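Local structure of Sqt1 (Chaetomium thermophilum, 4ZOY) at residues R101-L105 with V116-S120; D349-A353 with R365-G369; E4-I8 with K443-G447; Q184-L188 with N232-V236; G108-M114 with T139-F145. The protein probably acts as a WD-repeat chaperone that captures a newly made ribosomal protein (Rpl10 in its yeast counterpart) during its translation and accompanies it into ribosome assembly. All coordinates share one frame; numbering follows the deposited sequence.

Contact 1: R101-L105 with V116-S120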
# COMPACT_ATOMS: atom_id res chain seq x y z
N ARG A 101 13.91 5.66 8.92
CA ARG A 101 14.98 6.28 8.13
C ARG A 101 15.54 5.39 7.02
O ARG A 101 16.59 5.69 6.45
CB ARG A 101 16.12 6.74 9.05
CG ARG A 101 15.70 7.80 10.08
CD ARG A 101 16.90 8.35 10.86
NE ARG A 101 17.45 9.58 10.28
CZ ARG A 101 18.55 9.62 9.53
NH1 ARG A 101 19.22 8.51 9.26
NH2 ARG A 101 18.97 10.78 9.04
N GLY A 102 14.85 4.29 6.72
CA GLY A 102 15.26 3.45 5.61
C GLY A 102 16.55 2.69 5.84
O GLY A 102 17.35 2.50 4.92
N ASP A 103 16.77 2.25 7.08
CA ASP A 103 17.98 1.50 7.43
C ASP A 103 18.06 0.17 6.70
O ASP A 103 19.14 -0.39 6.51
CB ASP A 103 18.04 1.24 8.94
CG ASP A 103 18.32 2.48 9.74
OD1 ASP A 103 19.07 3.35 9.26
OD2 ASP A 103 17.79 2.59 10.86
N PHE A 104 16.91 -0.35 6.31
CA PHE A 104 16.86 -1.62 5.62
C PHE A 104 15.94 -1.54 4.42
O PHE A 104 14.98 -0.77 4.41
CB PHE A 104 16.38 -2.75 6.53
CG PHE A 104 17.23 -2.94 7.75
CD1 PHE A 104 18.32 -3.79 7.72
CD2 PHE A 104 16.93 -2.27 8.92
CE1 PHE A 104 19.10 -3.98 8.84
CE2 PHE A 104 17.71 -2.45 10.06
CZ PHE A 104 18.80 -3.30 10.01
N LEU A 105 16.28 -2.33 3.41
CA LEU A 105 15.41 -2.59 2.27
C LEU A 105 15.05 -4.06 2.34
O LEU A 105 15.92 -4.92 2.45
CB LEU A 105 16.12 -2.27 0.95
CG LEU A 105 15.40 -2.69 -0.34
CD1 LEU A 105 14.07 -1.97 -0.48
CD2 LEU A 105 16.30 -2.42 -1.54
N VAL A 116 16.56 -9.42 3.48
CA VAL A 116 16.85 -8.19 4.19
C VAL A 116 18.21 -7.61 3.80
O VAL A 116 19.24 -8.28 3.92
CB VAL A 116 16.81 -8.42 5.72
CG1 VAL A 116 17.19 -7.15 6.46
CG2 VAL A 116 15.44 -8.94 6.16
N TYR A 117 18.19 -6.36 3.35
CA TYR A 117 19.39 -5.64 2.94
C TYR A 117 19.62 -4.42 3.80
O TYR A 117 18.69 -3.63 4.02
CB TYR A 117 19.30 -5.20 1.47
CG TYR A 117 19.15 -6.34 0.47
CD1 TYR A 117 17.90 -6.90 0.21
CD2 TYR A 117 20.25 -6.82 -0.22
CE1 TYR A 117 17.76 -7.93 -0.70
CE2 TYR A 117 20.11 -7.86 -1.12
CZ TYR A 117 18.88 -8.41 -1.36
OH TYR A 117 18.75 -9.44 -2.26
N ALA A 118 20.84 -4.25 4.30
CA ALA A 118 21.19 -3.02 4.99
C ALA A 118 21.42 -1.92 3.97
O ALA A 118 22.02 -2.15 2.92
CB ALA A 118 22.43 -3.23 5.86
N VAL A 119 20.94 -0.72 4.28
CA VAL A 119 21.05 0.41 3.36
C VAL A 119 21.90 1.52 3.96
O VAL A 119 21.72 1.88 5.12
CB VAL A 119 19.66 0.99 3.02
CG1 VAL A 119 19.78 2.12 2.00
CG2 VAL A 119 18.73 -0.11 2.51
N SER A 120 22.83 2.04 3.16
CA SER A 120 23.62 3.20 3.56
C SER A 120 23.53 4.29 2.50
O SER A 120 23.75 4.02 1.32
CB SER A 120 25.08 2.81 3.80
OG SER A 120 25.22 2.12 5.02
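Tyr117 O is held by two groups of the neighbouring strand: Leu105 N donates a hydrogen bond to Tyr117 O at 2.8 Å, lying in the carbonyl plane, and the CA-H of Phe104 leans on the same oxygen, with Phe104 CA 3.2 Å from Tyr117 O. The two segments belong to the hairpin of strands 104-109 and 114-120, the second and third strands of one four-stranded antiparallel propeller blade within a WD repeat. Leu105 and Tyr117 form its hydrogen-bonded pair, completed by a bond from Tyr117 N to Leu105 O, also 2.8 Å; Phe104 and Ala118 are the adjoining non-hydrogen-bonded pair. At the open end of the hairpin Val119 N still reaches Asp103 O, at 2.9 Å, but from above the carbonyl plane. Asp103 itself turns its carboxylate elsewhere, to Asn155. On the face carrying Phe104 and Ala118, Phe104 CD1 meets Val116 CG1 obliquely at 3.8 Å, and Leu133 of strand 129-136 touches Phe104 and Ala118. Leu105 and Tyr117 share the other face, where both touch Ile85 of the preceding blade. Val119 covers the polar backbone where the strands part: its CG2, anti to the carbonyl carbon and beside the backbone N, comes down beside Leu105 N at 3.4 Å and Leu105 CB at 3.7 Å, while Val119 CB rests 3.4 Å from Gly102 O.

Contact 2: D349-A353 with R365-G369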
# COMPACT_ATOMS: atom_id res chain seq x y z
N ASP A 349 -14.38 -2.10 -10.52
CA ASP A 349 -15.29 -1.65 -11.58
C ASP A 349 -14.86 -0.33 -12.23
O ASP A 349 -15.58 0.19 -13.09
CB ASP A 349 -16.72 -1.55 -11.05
CG ASP A 349 -16.94 -0.41 -10.05
OD1 ASP A 349 -16.08 0.48 -9.88
OD2 ASP A 349 -18.04 -0.40 -9.45
N GLY A 350 -13.71 0.20 -11.83
CA GLY A 350 -13.19 1.42 -12.44
C GLY A 350 -13.52 2.73 -11.74
O GLY A 350 -13.05 3.79 -12.16
N SER A 351 -14.32 2.66 -10.68
CA SER A 351 -14.76 3.88 -10.00
C SER A 351 -13.99 4.14 -8.71
O SER A 351 -13.40 3.23 -8.12
CB SER A 351 -16.25 3.81 -9.66
OG SER A 351 -16.49 2.84 -8.66
N ILE A 352 -14.02 5.40 -8.31
CA ILE A 352 -13.56 5.80 -7.00
C ILE A 352 -14.77 6.38 -6.30
O ILE A 352 -15.55 7.10 -6.91
CB ILE A 352 -12.42 6.83 -7.07
CG1 ILE A 352 -11.20 6.22 -7.78
CG2 ILE A 352 -12.08 7.39 -5.68
CD1 ILE A 352 -10.14 7.24 -8.13
N ALA A 353 -14.93 6.06 -5.02
CA ALA A 353 -15.99 6.66 -4.22
C ALA A 353 -15.38 7.37 -3.01
O ALA A 353 -14.39 6.92 -2.44
CB ALA A 353 -16.99 5.60 -3.79
N ARG A 365 -18.91 11.82 -3.25
CA ARG A 365 -18.80 11.76 -4.70
C ARG A 365 -18.55 10.34 -5.15
O ARG A 365 -17.76 9.60 -4.55
CB ARG A 365 -17.67 12.67 -5.19
CG ARG A 365 -17.67 12.88 -6.70
CD ARG A 365 -16.91 14.14 -7.07
NE ARG A 365 -17.22 14.59 -8.43
CZ ARG A 365 -16.89 15.78 -8.92
NH1 ARG A 365 -16.22 16.64 -8.16
NH2 ARG A 365 -17.22 16.10 -10.17
N HIS A 366 -19.22 9.95 -6.23
CA HIS A 366 -18.98 8.67 -6.88
C HIS A 366 -18.38 8.98 -8.24
O HIS A 366 -19.08 9.41 -9.16
CB HIS A 366 -20.29 7.89 -7.01
CG HIS A 366 -20.12 6.49 -7.50
ND1 HIS A 366 -21.20 5.69 -7.84
CD2 HIS A 366 -19.02 5.73 -7.70
CE1 HIS A 366 -20.76 4.51 -8.24
NE2 HIS A 366 -19.44 4.50 -8.15
N LEU A 367 -17.07 8.78 -8.36
CA LEU A 367 -16.36 9.04 -9.61
C LEU A 367 -16.40 7.80 -10.48
O LEU A 367 -15.49 6.95 -10.46
CB LEU A 367 -14.90 9.45 -9.33
CG LEU A 367 -14.68 10.75 -8.56
CD1 LEU A 367 -13.21 10.88 -8.18
CD2 LEU A 367 -15.13 11.95 -9.39
N ARG A 368 -17.48 7.66 -11.25
CA ARG A 368 -17.63 6.52 -12.14
C ARG A 368 -16.65 6.66 -13.30
O ARG A 368 -16.46 7.75 -13.82
CB ARG A 368 -19.06 6.41 -12.67
CG ARG A 368 -20.14 6.37 -11.58
CD ARG A 368 -21.52 6.58 -12.21
NE ARG A 368 -22.58 6.70 -11.22
CZ ARG A 368 -23.41 5.71 -10.89
NH1 ARG A 368 -23.28 4.52 -11.46
NH2 ARG A 368 -24.36 5.91 -9.98
N GLY A 369 -16.02 5.57 -13.68
CA GLY A 369 -15.10 5.61 -14.80
C GLY A 369 -13.82 6.40 -14.54
O GLY A 369 -13.20 6.92 -15.47
O HOH W 1 -19.47 1.88 -9.46
O HOH W 2 -16.65 2.79 -13.33
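The hairpin of strands 352-356 and 362-367, third and outermost strands of a propeller blade, pairs Ile352 with Leu367 here. Leu367 N gives a 2.7 Å bond to Ile352 O, almost in line with the carbonyl, and Ile352 N returns one of 3.0 Å to Leu367 O. Both side chains lie on the face covered by Trp407 of the next blade. On the other face, His366 has CG anti to its backbone N (chi1 -172°), which lays the imidazole alongside the strand with its edge to Ser351. His366 NE2 makes only a weak bond to Ser351 OG, 3.4 Å, but a water in the ring plane joins His366 NE2, Ser351 OG and Asp349 OD2. Arg368 CG sits over the centre of one ring face, 3.8 Å above the plane. Ser351 is fixed from its own side: Asp349 OD1 accepts from both Ser351 N, at 2.9 Å, and Ser351 OG, at 2.7 Å, using its syn lone pair for the hydroxyl. A second water spans Asp349 O and Gly369 N where the strands diverge. The bond from Ser351 N to Asp349 OD1 makes an Asx turn, with Asp349 OD2 bonded also to Ser328, an arrangement typical of the tight turn between the second and third strands of a WD-repeat blade.

Contact 3: E4-I8 with K443-G447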
# COMPACT_ATOMS: atom_id res chain seq x y z
N GLU A 4 0.02 10.82 -24.89
CA GLU A 4 0.58 9.54 -25.32
C GLU A 4 1.64 9.05 -24.34
O GLU A 4 1.49 7.99 -23.75
CB GLU A 4 1.16 9.66 -26.73
CG GLU A 4 1.42 8.32 -27.41
CD GLU A 4 0.16 7.71 -28.01
OE1 GLU A 4 -0.48 8.38 -28.85
OE2 GLU A 4 -0.18 6.56 -27.65
N ASN A 5 2.72 9.81 -24.18
CA ASN A 5 3.76 9.46 -23.22
C ASN A 5 4.22 10.69 -22.45
O ASN A 5 4.99 11.52 -22.96
CB ASN A 5 4.94 8.79 -23.92
CG ASN A 5 6.02 8.33 -22.95
OD1 ASN A 5 5.85 8.40 -21.73
ND2 ASN A 5 7.13 7.85 -23.49
N ASP A 6 3.75 10.80 -21.21
CA ASP A 6 4.07 11.93 -20.36
C ASP A 6 5.29 11.68 -19.49
O ASP A 6 5.67 12.55 -18.71
CB ASP A 6 2.87 12.26 -19.47
CG ASP A 6 1.65 12.63 -20.27
OD1 ASP A 6 1.76 13.54 -21.12
OD2 ASP A 6 0.58 11.99 -20.10
N SER A 7 5.91 10.51 -19.60
CA SER A 7 7.03 10.21 -18.73
C SER A 7 8.26 11.06 -19.03
O SER A 7 8.48 11.47 -20.17
CB SER A 7 7.39 8.72 -18.80
OG SER A 7 7.92 8.39 -20.08
N ILE A 8 9.05 11.32 -17.99
CA ILE A 8 10.30 12.06 -18.13
C ILE A 8 11.51 11.14 -17.99
O ILE A 8 12.64 11.53 -18.24
CB ILE A 8 10.42 13.21 -17.08
CG1 ILE A 8 10.43 12.66 -15.65
CG2 ILE A 8 9.31 14.24 -17.26
CD1 ILE A 8 10.69 13.71 -14.58
N LYS A 443 -4.96 16.12 -13.07
CA LYS A 443 -3.92 15.74 -14.02
C LYS A 443 -4.02 14.26 -14.38
O LYS A 443 -4.51 13.45 -13.59
CB LYS A 443 -2.54 16.08 -13.43
CG LYS A 443 -1.35 15.72 -14.32
CD LYS A 443 -1.06 16.76 -15.38
CE LYS A 443 0.28 16.46 -16.05
NZ LYS A 443 0.18 15.44 -17.14
N GLU A 444 -3.60 13.93 -15.60
CA GLU A 444 -3.52 12.56 -16.10
C GLU A 444 -2.11 12.32 -16.61
O GLU A 444 -1.56 13.18 -17.29
CB GLU A 444 -4.47 12.31 -17.26
CG GLU A 444 -5.93 12.42 -17.02
CD GLU A 444 -6.70 12.04 -18.26
OE1 GLU A 444 -6.41 12.60 -19.35
OE2 GLU A 444 -7.57 11.17 -18.16
N TRP A 445 -1.56 11.14 -16.32
CA TRP A 445 -0.25 10.77 -16.83
C TRP A 445 -0.35 9.48 -17.60
O TRP A 445 -0.70 8.43 -17.03
CB TRP A 445 0.76 10.62 -15.70
CG TRP A 445 1.08 11.88 -14.96
CD1 TRP A 445 2.02 12.81 -15.29
CD2 TRP A 445 0.51 12.31 -13.72
NE1 TRP A 445 2.06 13.81 -14.35
CE2 TRP A 445 1.14 13.52 -13.37
CE3 TRP A 445 -0.48 11.80 -12.87
CZ2 TRP A 445 0.82 14.23 -12.21
CZ3 TRP A 445 -0.80 12.52 -11.71
CH2 TRP A 445 -0.15 13.71 -11.40
N LYS A 446 0.01 9.54 -18.88
CA LYS A 446 -0.09 8.38 -19.76
C LYS A 446 1.30 7.88 -20.14
O LYS A 446 2.27 8.62 -20.04
CB LYS A 446 -0.90 8.74 -21.01
CG LYS A 446 -2.31 9.20 -20.70
CD LYS A 446 -3.08 9.57 -21.97
CE LYS A 446 -4.51 9.95 -21.65
NZ LYS A 446 -5.26 10.37 -22.87
N GLY A 447 1.39 6.62 -20.56
CA GLY A 447 2.67 6.07 -20.96
C GLY A 447 2.71 4.56 -20.86
O GLY A 447 3.39 3.89 -21.64
O HOH W 3 -1.91 12.99 -20.28
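Two hydrogen bonds tie Asp6 to Lys446, one from each end of the aspartate. Asp6 N donates to Lys446 O at 2.9 Å, nearly straight (171°), and Lys446 N donates to Asp6 OD2 at 2.8 Å on the anti lone pair of that oxygen. They fasten the N-terminal arm just before it enters strand 9-11, the outermost strand of the blade in which both chain ends meet to close the propeller; Lys446 follows strand 441-445, the outer strand of the preceding blade. The side-chain bond is possible because Asp6 CG lies anti to the carbonyl carbon (chi1 -60°), which turns the carboxylate toward Lys446 N. Water adds a further link, giving one hydrogen to Asp6 OD2 and the other to Glu444 O. The charge of Asp6 lies near Lys443 without a salt bridge, since Lys443 NZ is turned onto Glu444 O. Replacing Asp6 by an alanine would probably leave Lys446 N without its acceptor and the water with Glu444 O but no carboxylate. Apolar contact is slight: Asp6 CB meets the edge of the Trp445 indole at CD1, 4.3 Å away, while Lys443 CG lies over one ring face. Within the arm, an Asx turn stiffens the chain, Asn5 OD1 accepting from Ser7 N at 3.0 Å, the bond of that turn, and from Ser7 OG at 2.6 Å.

Contact 4: Q184-L188 with N232-V236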
# COMPACT_ATOMS: atom_id res chain seq x y z
N GLN A 184 5.93 -11.13 16.42
CA GLN A 184 4.67 -11.87 16.44
C GLN A 184 4.55 -12.78 15.23
O GLN A 184 5.08 -12.48 14.16
CB GLN A 184 3.46 -10.94 16.43
CG GLN A 184 3.38 -9.94 17.56
CD GLN A 184 2.91 -10.54 18.87
OE1 GLN A 184 2.60 -11.73 18.95
NE2 GLN A 184 2.84 -9.71 19.90
N SER A 185 3.84 -13.89 15.41
CA SER A 185 3.40 -14.72 14.30
C SER A 185 1.97 -15.14 14.60
O SER A 185 1.72 -15.89 15.55
CB SER A 185 4.31 -15.93 14.09
OG SER A 185 4.27 -16.80 15.21
N TYR A 186 1.04 -14.64 13.80
CA TYR A 186 -0.38 -14.87 14.01
C TYR A 186 -0.97 -15.80 12.96
O TYR A 186 -0.61 -15.70 11.79
CB TYR A 186 -1.16 -13.56 13.96
CG TYR A 186 -0.76 -12.51 14.95
CD1 TYR A 186 -1.06 -12.66 16.31
CD2 TYR A 186 -0.13 -11.35 14.54
CE1 TYR A 186 -0.72 -11.67 17.22
CE2 TYR A 186 0.21 -10.36 15.44
CZ TYR A 186 -0.09 -10.53 16.78
OH TYR A 186 0.25 -9.53 17.66
N PHE A 187 -1.88 -16.66 13.38
CA PHE A 187 -2.49 -17.65 12.50
C PHE A 187 -4.00 -17.68 12.67
O PHE A 187 -4.61 -18.74 12.80
CB PHE A 187 -1.89 -19.04 12.78
CG PHE A 187 -0.40 -19.07 12.70
CD1 PHE A 187 0.24 -19.22 11.47
CD2 PHE A 187 0.38 -18.91 13.83
CE1 PHE A 187 1.61 -19.22 11.39
CE2 PHE A 187 1.76 -18.92 13.75
CZ PHE A 187 2.37 -19.07 12.53
N LEU A 188 -4.60 -16.50 12.65
CA LEU A 188 -6.04 -16.38 12.89
C LEU A 188 -6.86 -16.44 11.60
O LEU A 188 -7.90 -17.08 11.58
CB LEU A 188 -6.34 -15.09 13.66
CG LEU A 188 -5.75 -15.05 15.08
CD1 LEU A 188 -6.18 -13.80 15.81
CD2 LEU A 188 -6.14 -16.29 15.86
N ASN A 232 -9.15 -14.13 22.58
CA ASN A 232 -8.02 -14.87 22.02
C ASN A 232 -6.68 -14.32 22.52
O ASN A 232 -5.63 -14.90 22.26
CB ASN A 232 -8.08 -14.89 20.49
CG ASN A 232 -7.97 -13.51 19.84
OD1 ASN A 232 -7.21 -12.65 20.29
ND2 ASN A 232 -8.72 -13.31 18.77
N GLY A 233 -6.74 -13.21 23.23
CA GLY A 233 -5.57 -12.65 23.88
C GLY A 233 -4.66 -11.89 22.93
O GLY A 233 -3.75 -11.18 23.36
N GLN A 234 -4.91 -12.02 21.64
CA GLN A 234 -4.00 -11.45 20.64
C GLN A 234 -4.53 -10.19 19.96
O GLN A 234 -3.75 -9.33 19.56
CB GLN A 234 -3.68 -12.49 19.56
CG GLN A 234 -2.88 -13.68 20.04
CD GLN A 234 -2.50 -14.63 18.92
OE1 GLN A 234 -3.36 -15.18 18.22
NE2 GLN A 234 -1.20 -14.83 18.74
N THR A 235 -5.85 -10.09 19.82
CA THR A 235 -6.42 -8.98 19.05
C THR A 235 -7.26 -8.04 19.90
O THR A 235 -7.75 -8.43 20.95
CB THR A 235 -7.33 -9.48 17.92
OG1 THR A 235 -8.52 -10.06 18.48
CG2 THR A 235 -6.61 -10.52 17.05
N VAL A 236 -7.44 -6.81 19.41
CA VAL A 236 -8.38 -5.88 20.04
C VAL A 236 -9.74 -5.90 19.34
O VAL A 236 -10.74 -5.45 19.91
CB VAL A 236 -7.88 -4.42 20.03
CG1 VAL A 236 -6.59 -4.31 20.81
CG2 VAL A 236 -7.71 -3.90 18.61
O HOH W 4 0.04 -17.02 17.43
O HOH W 5 -0.95 -9.90 20.09
O HOH W 6 -2.46 -16.87 16.27
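Side chains and water, rather than paired backbones, join Tyr186 and Leu188 to Gln234 and Thr235 at the outer rim of the propeller, where the last strand of one blade, 180-186, comes near the start of the last strand of the next, 235-239. The largest share falls to Gln234. Its CG lies anti to the carbonyl carbon (chi1 -67°) and the chain then runs extended, so that the amide slides past the Tyr186 ring in the opposite sense and meets it at the edge. Gln234 NE2 is 3.3 Å from Tyr186 CD1, with the amide and ring planes 66° apart. Each end of this amide has a water partner: one water accepts from Gln234 NE2 and donates to Ser185 O, and another donates to Gln234 OE1, at 2.7 Å, and accepts from Phe187 N. A third water connects Tyr186 OH with Gln234 O. The amide thus bridges to backbone that it does not touch directly, which probably favours this rotation of the group. Apolar contact comes from Leu188, whose CD1 reaches tip to tip toward Thr235 CG2 at 3.5 Å, while its CD2 passes Gln234 OE1 at 3.8 Å. The loop carrying Gln234 is shaped by Asn232, which accepts at OD1 from Gln234 N, 2.7 Å, and Thr235 N, 2.9 Å, both in the carbonyl plane, the first closing an Asx turn and the second extending it to an Asx motif. Strand 214-218, the neighbour of 235-239 in its blade, also meets both segments: Tyr217 stacks on the Tyr186 ring, and His215 touches both Leu188 and Thr235.

Contact 5: G108-M114 with T139-F145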
# COMPACT_ATOMS: atom_id res chain seq x y z
N GLY A 108 10.12 -9.28 -0.66
CA GLY A 108 9.28 -10.40 -0.31
C GLY A 108 8.74 -11.05 -1.55
O GLY A 108 8.22 -10.37 -2.43
N GLY A 109 8.86 -12.37 -1.64
CA GLY A 109 8.49 -13.03 -2.87
C GLY A 109 7.33 -14.00 -2.81
O GLY A 109 6.87 -14.40 -1.74
N MET A 110 6.88 -14.39 -4.00
CA MET A 110 5.92 -15.47 -4.17
C MET A 110 6.56 -16.81 -3.84
O MET A 110 5.90 -17.85 -3.86
CB MET A 110 5.38 -15.46 -5.60
CG MET A 110 4.56 -14.22 -5.93
SD MET A 110 3.05 -14.18 -4.95
CE MET A 110 2.24 -15.66 -5.55
N ASP A 111 7.85 -16.78 -3.54
CA ASP A 111 8.57 -17.94 -3.03
C ASP A 111 8.58 -17.96 -1.51
O ASP A 111 9.12 -18.88 -0.90
CB ASP A 111 10.01 -17.96 -3.56
CG ASP A 111 10.77 -16.65 -3.33
OD1 ASP A 111 10.26 -15.73 -2.65
OD2 ASP A 111 11.91 -16.53 -3.83
N GLY A 112 7.98 -16.95 -0.89
CA GLY A 112 7.92 -16.88 0.56
C GLY A 112 9.19 -16.33 1.19
O GLY A 112 9.27 -16.16 2.41
N ARG A 113 10.19 -16.04 0.37
CA ARG A 113 11.44 -15.50 0.89
C ARG A 113 11.32 -14.03 1.25
O ARG A 113 10.80 -13.23 0.47
CB ARG A 113 12.58 -15.68 -0.12
CG ARG A 113 12.89 -17.11 -0.47
CD ARG A 113 14.02 -17.17 -1.50
NE ARG A 113 13.90 -18.35 -2.35
CZ ARG A 113 14.48 -19.51 -2.08
NH1 ARG A 113 15.21 -19.65 -0.99
NH2 ARG A 113 14.32 -20.54 -2.91
N MET A 114 11.79 -13.70 2.44
CA MET A 114 11.97 -12.32 2.85
C MET A 114 13.46 -12.03 2.92
O MET A 114 14.17 -12.57 3.76
CB MET A 114 11.30 -12.05 4.20
CG MET A 114 11.41 -10.61 4.64
SD MET A 114 10.70 -10.23 6.26
CE MET A 114 11.88 -11.04 7.36
N THR A 139 6.88 -18.65 5.44
CA THR A 139 5.65 -18.94 4.69
C THR A 139 5.99 -19.30 3.25
O THR A 139 7.13 -19.16 2.83
CB THR A 139 4.67 -17.75 4.69
OG1 THR A 139 5.14 -16.73 3.80
CG2 THR A 139 4.54 -17.16 6.10
N GLU A 140 4.98 -19.73 2.49
CA GLU A 140 5.19 -20.11 1.09
C GLU A 140 5.01 -18.94 0.11
O GLU A 140 5.59 -18.95 -0.97
CB GLU A 140 4.24 -21.25 0.70
CG GLU A 140 4.48 -22.53 1.49
CD GLU A 140 3.60 -23.69 1.05
OE1 GLU A 140 2.54 -23.44 0.43
OE2 GLU A 140 3.96 -24.85 1.34
N GLU A 141 4.21 -17.95 0.49
CA GLU A 141 3.93 -16.82 -0.40
C GLU A 141 3.64 -15.55 0.39
O GLU A 141 2.69 -15.52 1.17
CB GLU A 141 2.73 -17.12 -1.32
CG GLU A 141 3.03 -18.07 -2.47
CD GLU A 141 1.79 -18.42 -3.28
OE1 GLU A 141 0.77 -17.70 -3.18
OE2 GLU A 141 1.84 -19.42 -4.03
N ILE A 142 4.44 -14.51 0.18
CA ILE A 142 4.22 -13.20 0.80
C ILE A 142 3.31 -12.31 -0.05
O ILE A 142 3.61 -12.05 -1.22
CB ILE A 142 5.54 -12.48 1.03
CG1 ILE A 142 6.36 -13.24 2.08
CG2 ILE A 142 5.29 -11.04 1.49
CD1 ILE A 142 7.82 -12.82 2.15
N ASN A 143 2.22 -11.82 0.54
CA ASN A 143 1.24 -11.01 -0.19
C ASN A 143 1.45 -9.51 -0.06
O ASN A 143 1.11 -8.76 -0.98
CB ASN A 143 -0.17 -11.37 0.27
CG ASN A 143 -0.60 -12.73 -0.21
OD1 ASN A 143 -0.04 -13.24 -1.18
ND2 ASN A 143 -1.58 -13.32 0.45
N TRP A 144 2.01 -9.06 1.07
CA TRP A 144 2.19 -7.64 1.31
C TRP A 144 3.16 -7.41 2.46
O TRP A 144 3.36 -8.29 3.30
CB TRP A 144 0.84 -6.95 1.63
CG TRP A 144 0.08 -7.55 2.78
CD1 TRP A 144 -0.91 -8.49 2.71
CD2 TRP A 144 0.28 -7.30 4.18
NE1 TRP A 144 -1.37 -8.81 3.97
CE2 TRP A 144 -0.64 -8.10 4.89
CE3 TRP A 144 1.13 -6.45 4.91
CZ2 TRP A 144 -0.71 -8.10 6.28
CZ3 TRP A 144 1.05 -6.45 6.29
CH2 TRP A 144 0.13 -7.27 6.96
N PHE A 145 3.77 -6.22 2.46
CA PHE A 145 4.58 -5.70 3.56
C PHE A 145 3.95 -4.42 4.08
O PHE A 145 3.38 -3.65 3.31
CB PHE A 145 5.99 -5.32 3.11
CG PHE A 145 6.93 -6.46 2.88
CD1 PHE A 145 6.74 -7.69 3.49
CD2 PHE A 145 8.03 -6.28 2.07
CE1 PHE A 145 7.65 -8.73 3.26
CE2 PHE A 145 8.93 -7.30 1.85
CZ PHE A 145 8.75 -8.52 2.46
O HOH W 7 7.73 -16.09 4.54
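A type I turn from Gly109 to Gly112, linking the second and third strands of one blade, abuts the loop through Glu141 that leads into the first strand of the next. Gly109 O is shared across the seam, taking Gly112 N at 2.9 Å and Ile142 N at 3.1 Å from opposite faces of its plane. Gly112 lies so close to the loop, its CA 3.3 Å from Thr139 O, that any side chain there would collide with this oxygen. In the manner of WD repeats, Asp111 forms an Asx turn with Arg113 N and reaches back to His88 and Thr89, holding the turn in shape. Ile142 CD1 packs against the turn, 3.4 Å from Arg113 O. Glu141 runs extended across the turn, its CG 3.2 Å from Met110 O, and the bent Met110 chain brings its CE to Glu141 OE1 at 3.5 Å. Cutting Glu141 back to an alanine is likely to open a gap beside Met110 O and leave the Met110 methyl less confined. Deeper in, Phe145 CZ lies 3.4 Å from Gly108 CA, where a CB would clash with it, and Met114 crosses the ring obliquely in a Met-aromatic contact. One water joins Gly112 O to Thr139 N and OG1.

The contacts are spread around a ring of eight four-stranded blades. Contacts 1 and 2 lie within blades, in hairpins on opposite sides of the chain's centre, their centres 38 Å apart; contacts 3, 4 and 5 join one blade to the next. Contacts 1 and 5 share strand 104-109 and cross along the chain, so one blade is held both internally and to its successor. That successor also serves contact 4, whose centre lies 20 Å from that of contact 5. Contact 2 follows later in the chain. Contact 3 encloses all the others in sequence, bringing residues near the N-terminus to the penultimate blade, beside the place where the ring closes.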